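Local atomic coordinates of Hydrogenase/urease maturation factor HypB (Helicobacter pylori, PDB entry 4LPS), a protein that binds and slowly hydrolyses GTP and is required for inserting nickel during the maturation of [NiFe]-hydrogenase and for the maturation of urease. Residues Leu157-Leu167 and Phe190-Met201. Sequence-based numbering, arbitrary orientation.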
loop_
_atom_site.group_PDB
_atom_site.type_symbol
_atom_site.label_atom_id
_atom_site.label_comp_id
_atom_site.label_asym_id
_atom_site.label_seq_id
_atom_site.Cartn_x
_atom_site.Cartn_y
_atom_site.Cartn_z
ATOM N N LEU A 157 -6.767 0.328 7.743
ATOM C CA LEU A 157 -7.600 -0.291 8.764
ATOM C C LEU A 157 -9.049 0.004 8.410
ATOM O O LEU A 157 -9.473 1.161 8.429
ATOM C CB LEU A 157 -7.263 0.240 10.161
ATOM C CG LEU A 157 -8.216 -0.181 11.284
ATOM C CD1 LEU A 157 -8.277 -1.695 11.398
ATOM C CD2 LEU A 157 -7.816 0.442 12.617
ATOM N N SER A 158 -9.809 -1.035 8.078
ATOM C CA SER A 158 -11.186 -0.828 7.657
ATOM C C SER A 158 -12.090 -0.766 8.875
ATOM O O SER A 158 -11.832 -1.425 9.885
ATOM C CB SER A 158 -11.645 -1.926 6.694
ATOM O OG SER A 158 -12.109 -3.068 7.382
ATOM N N VAL A 159 -13.121 0.071 8.785
ATOM C CA VAL A 159 -14.061 0.272 9.881
ATOM C C VAL A 159 -14.650 -1.043 10.416
ATOM O O VAL A 159 -14.698 -1.234 11.632
ATOM C CB VAL A 159 -15.209 1.232 9.460
ATOM C CG1 VAL A 159 -16.401 1.108 10.393
ATOM C CG2 VAL A 159 -14.713 2.666 9.439
ATOM N N PRO A 160 -15.092 -1.958 9.527
ATOM C CA PRO A 160 -15.657 -3.204 10.063
ATOM C C PRO A 160 -14.687 -4.070 10.875
ATOM O O PRO A 160 -15.164 -4.929 11.619
ATOM C CB PRO A 160 -16.107 -3.953 8.803
ATOM C CG PRO A 160 -16.322 -2.891 7.785
ATOM C CD PRO A 160 -15.254 -1.884 8.061
ATOM N N GLU A 161 -13.377 -3.869 10.735
ATOM C CA GLU A 161 -12.405 -4.671 11.485
ATOM C C GLU A 161 -12.409 -4.352 12.979
ATOM O O GLU A 161 -12.057 -5.199 13.799
ATOM C CB GLU A 161 -10.989 -4.469 10.936
ATOM C CG GLU A 161 -10.782 -4.953 9.508
ATOM C CD GLU A 161 -9.444 -4.531 8.934
ATOM O OE1 GLU A 161 -8.413 -4.710 9.618
ATOM O OE2 GLU A 161 -9.423 -4.016 7.795
ATOM N N GLY A 162 -12.811 -3.135 13.330
ATOM C CA GLY A 162 -12.826 -2.716 14.723
ATOM C C GLY A 162 -11.815 -1.620 15.004
ATOM O O GLY A 162 -10.710 -1.632 14.458
ATOM N N ASP A 163 -12.190 -0.679 15.865
ATOM C CA ASP A 163 -11.359 0.485 16.153
ATOM C C ASP A 163 -10.255 0.182 17.167
ATOM O O ASP A 163 -9.530 1.081 17.595
ATOM C CB ASP A 163 -12.238 1.653 16.634
ATOM C CG ASP A 163 -13.062 1.314 17.872
ATOM O OD1 ASP A 163 -12.677 0.412 18.646
ATOM O OD2 ASP A 163 -14.113 1.958 18.074
ATOM N N ASP A 164 -10.143 -1.089 17.546
ATOM C CA ASP A 164 -9.183 -1.518 18.557
ATOM C C ASP A 164 -7.944 -2.186 17.966
ATOM O O ASP A 164 -7.071 -2.651 18.701
ATOM C CB ASP A 164 -9.860 -2.482 19.533
ATOM C CG ASP A 164 -10.261 -3.791 18.875
ATOM O OD1 ASP A 164 -10.659 -3.774 17.691
ATOM O OD2 ASP A 164 -10.176 -4.843 19.538
ATOM N N LYS A 165 -7.850 -2.223 16.643
ATOM C CA LYS A 165 -6.874 -3.093 15.999
ATOM C C LYS A 165 -5.450 -2.547 16.041
ATOM O O LYS A 165 -4.490 -3.309 15.895
ATOM C CB LYS A 165 -7.289 -3.361 14.554
ATOM C CG LYS A 165 -8.522 -4.250 14.440
ATOM C CD LYS A 165 -8.209 -5.655 14.935
ATOM C CE LYS A 165 -9.432 -6.550 14.880
ATOM N NZ LYS A 165 -10.431 -6.197 15.930
ATOM N N VAL A 166 -5.310 -1.237 16.235
ATOM C CA VAL A 166 -3.995 -0.608 16.164
ATOM C C VAL A 166 -3.069 -1.184 17.234
ATOM O O VAL A 166 -1.949 -1.600 16.938
ATOM C CB VAL A 166 -4.076 0.925 16.325
ATOM C CG1 VAL A 166 -2.685 1.526 16.468
ATOM C CG2 VAL A 166 -4.790 1.547 15.138
ATOM N N LEU A 167 -3.540 -1.205 18.476
ATOM C CA LEU A 167 -2.746 -1.749 19.574
ATOM C C LEU A 167 -2.631 -3.275 19.537
ATOM O O LEU A 167 -1.743 -3.846 20.174
ATOM C CB LEU A 167 -3.326 -1.304 20.919
ATOM C CG LEU A 167 -3.128 0.173 21.270
ATOM C CD1 LEU A 167 -3.273 0.414 22.769
ATOM C CD2 LEU A 167 -1.781 0.667 20.779
ATOM N N PHE A 190 -21.264 0.661 12.594
ATOM C CA PHE A 190 -20.367 -0.146 13.419
ATOM C C PHE A 190 -20.011 0.502 14.760
ATOM O O PHE A 190 -19.266 -0.084 15.550
ATOM C CB PHE A 190 -19.084 -0.464 12.648
ATOM C CG PHE A 190 -19.229 -1.591 11.666
ATOM C CD1 PHE A 190 -19.072 -2.905 12.081
ATOM C CD2 PHE A 190 -19.525 -1.342 10.332
ATOM C CE1 PHE A 190 -19.206 -3.952 11.189
ATOM C CE2 PHE A 190 -19.659 -2.385 9.432
ATOM C CZ PHE A 190 -19.500 -3.691 9.861
ATOM N N ASN A 191 -20.543 1.698 15.011
ATOM C CA ASN A 191 -20.211 2.463 16.211
ATOM C C ASN A 191 -18.690 2.582 16.353
ATOM O O ASN A 191 -18.133 2.466 17.448
ATOM C CB ASN A 191 -20.830 1.818 17.458
ATOM C CG ASN A 191 -22.324 1.562 17.304
ATOM O OD1 ASN A 191 -23.135 2.491 17.314
ATOM N ND2 ASN A 191 -22.692 0.292 17.163
ATOM N N PHE A 192 -18.036 2.804 15.218
ATOM C CA PHE A 192 -16.583 2.843 15.123
ATOM C C PHE A 192 -16.081 4.158 15.698
ATOM O O PHE A 192 -16.603 5.222 15.363
ATOM C CB PHE A 192 -16.162 2.686 13.656
ATOM C CG PHE A 192 -14.679 2.594 13.436
ATOM C CD1 PHE A 192 -13.905 3.741 13.292
ATOM C CD2 PHE A 192 -14.063 1.357 13.316
ATOM C CE1 PHE A 192 -12.539 3.651 13.067
ATOM C CE2 PHE A 192 -12.701 1.260 13.084
ATOM C CZ PHE A 192 -11.939 2.409 12.963
ATOM N N ARG A 193 -15.076 4.086 16.566
ATOM C CA ARG A 193 -14.529 5.287 17.185
ATOM C C ARG A 193 -13.187 5.681 16.577
ATOM O O ARG A 193 -12.142 5.119 16.916
ATOM C CB ARG A 193 -14.425 5.089 18.703
ATOM C CG ARG A 193 -15.788 5.174 19.393
ATOM C CD ARG A 193 -15.866 4.474 20.748
ATOM N NE ARG A 193 -14.656 4.600 21.553
ATOM C CZ ARG A 193 -13.794 3.607 21.750
ATOM N NH1 ARG A 193 -14.011 2.420 21.197
ATOM N NH2 ARG A 193 -12.719 3.800 22.499
ATOM N N VAL A 194 -13.247 6.634 15.648
ATOM C CA VAL A 194 -12.065 7.239 15.038
ATOM C C VAL A 194 -11.101 7.754 16.107
ATOM O O VAL A 194 -9.882 7.695 15.940
ATOM C CB VAL A 194 -12.466 8.385 14.080
ATOM C CG1 VAL A 194 -11.244 9.142 13.577
ATOM C CG2 VAL A 194 -13.247 7.827 12.903
ATOM N N SER A 195 -11.660 8.250 17.208
ATOM C CA SER A 195 -10.866 8.737 18.329
ATOM C C SER A 195 -9.949 7.655 18.896
ATOM O O SER A 195 -8.824 7.941 19.300
ATOM C CB SER A 195 -11.777 9.275 19.434
ATOM O OG SER A 195 -12.659 8.274 19.912
ATOM N N GLN A 196 -10.429 6.416 18.923
ATOM C CA GLN A 196 -9.639 5.306 19.448
ATOM C C GLN A 196 -8.405 5.054 18.583
ATOM O O GLN A 196 -7.293 4.889 19.092
ATOM C CB GLN A 196 -10.489 4.039 19.529
ATOM C CG GLN A 196 -9.848 2.891 20.298
ATOM C CD GLN A 196 -9.587 3.228 21.754
ATOM O OE1 GLN A 196 -10.505 3.579 22.494
ATOM N NE2 GLN A 196 -8.331 3.114 22.174
ATOM N N VAL A 197 -8.616 5.013 17.271
ATOM C CA VAL A 197 -7.526 4.828 16.326
ATOM C C VAL A 197 -6.536 5.983 16.419
ATOM O O VAL A 197 -5.321 5.780 16.403
ATOM C CB VAL A 197 -8.049 4.713 14.885
ATOM C CG1 VAL A 197 -6.892 4.585 13.910
ATOM C CG2 VAL A 197 -8.980 3.520 14.761
ATOM N N LYS A 198 -7.071 7.195 16.511
ATOM C CA LYS A 198 -6.240 8.390 16.596
ATOM C C LYS A 198 -5.362 8.346 17.841
ATOM O O LYS A 198 -4.169 8.637 17.776
ATOM C CB LYS A 198 -7.110 9.648 16.605
ATOM C CG LYS A 198 -6.329 10.951 16.714
ATOM C CD LYS A 198 -5.617 11.258 15.400
ATOM C CE LYS A 198 -4.656 12.431 15.533
ATOM N NZ LYS A 198 -3.807 12.568 14.312
ATOM N N GLU A 199 -5.954 7.960 18.966
ATOM C CA GLU A 199 -5.252 7.957 20.243
ATOM C C GLU A 199 -4.227 6.832 20.311
ATOM O O GLU A 199 -3.149 7.000 20.885
ATOM C CB GLU A 199 -6.248 7.836 21.395
ATOM C CG GLU A 199 -7.074 9.092 21.630
ATOM C CD GLU A 199 -8.335 8.820 22.425
ATOM O OE1 GLU A 199 -9.225 9.697 22.450
ATOM O OE2 GLU A 199 -8.434 7.729 23.027
ATOM N N ASP A 200 -4.579 5.682 19.745
ATOM C CA ASP A 200 -3.662 4.550 19.673
ATOM C C ASP A 200 -2.458 4.873 18.798
ATOM O O ASP A 200 -1.320 4.546 19.141
ATOM C CB ASP A 200 -4.380 3.311 19.147
ATOM C CG ASP A 200 -5.269 2.670 20.190
ATOM O OD1 ASP A 200 -5.246 3.124 21.354
ATOM O OD2 ASP A 200 -5.984 1.704 19.845
ATOM N N MET A 201 -2.715 5.504 17.657
ATOM C CA MET A 201 -1.636 5.924 16.771
ATOM C C MET A 201 -0.800 7.018 17.417
ATOM O O MET A 201 0.397 7.135 17.145
ATOM C CB MET A 201 -2.176 6.407 15.423
ATOM C CG MET A 201 -2.608 5.297 14.481
ATOM S SD MET A 201 -1.259 4.151 14.130
ATOM C CE MET A 201 -0.056 5.240 13.371
HETATM O O HOH W 1 -7.058 0.900 17.513
#
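Phe192 extends its ring with CG opposite the backbone N (chi1 -175°), which slides the flat group between Val159 and Asp163. The CG2 methyl of Val159 sits over the centre of one face, 4.0 Å from the centroid of the Phe192 ring, while Asp163 CB covers the opposite face nearer the rim, 3.7 Å from that centroid; both are CH-pi contacts. A wide, flat phenylalanine suits this slot, and Ile181 of the neighbouring strand also touches it.

Asp163 adopts chi1 58°, its CG lying between the backbone N and the carbonyl carbon. The carboxylate is thereby presented to Arg193, the N-cap residue of helix 194-204, whose backbone N donates to Asp163 OD2 at 2.8 Å through the anti lone pair. Asp163 OD2 also forms a salt bridge with Arg193 NH1 at 3.2 Å, the guanidinium standing almost perpendicular to the carboxylate. A short acid can thus take both a backbone N-H and a side-chain charge.

Further along, Val166 lays CG1 3.6 Å from Asp200 CB and brings CG2 to Val197 CG1, a compact branched chain fitting closely against these two helix residues. Beside them a water donates to Asp163 O and to Asp200 OD2 (2.7 Å) and accepts from Val166 N, bridging loop and helix. At the other end, Pro160 CA lies over the Phe190 ring, 3.8 Å from its centroid.

The contact therefore packs the end of strand 152-158 and the loop after it, in this P-loop GTPase, against residues 190-193 and the first turns of helix 194-204. Apolar groups supply the packing, while one carboxylate anchors the helix entrance, where its negative charge would be expected to interact favourably with the helix dipole.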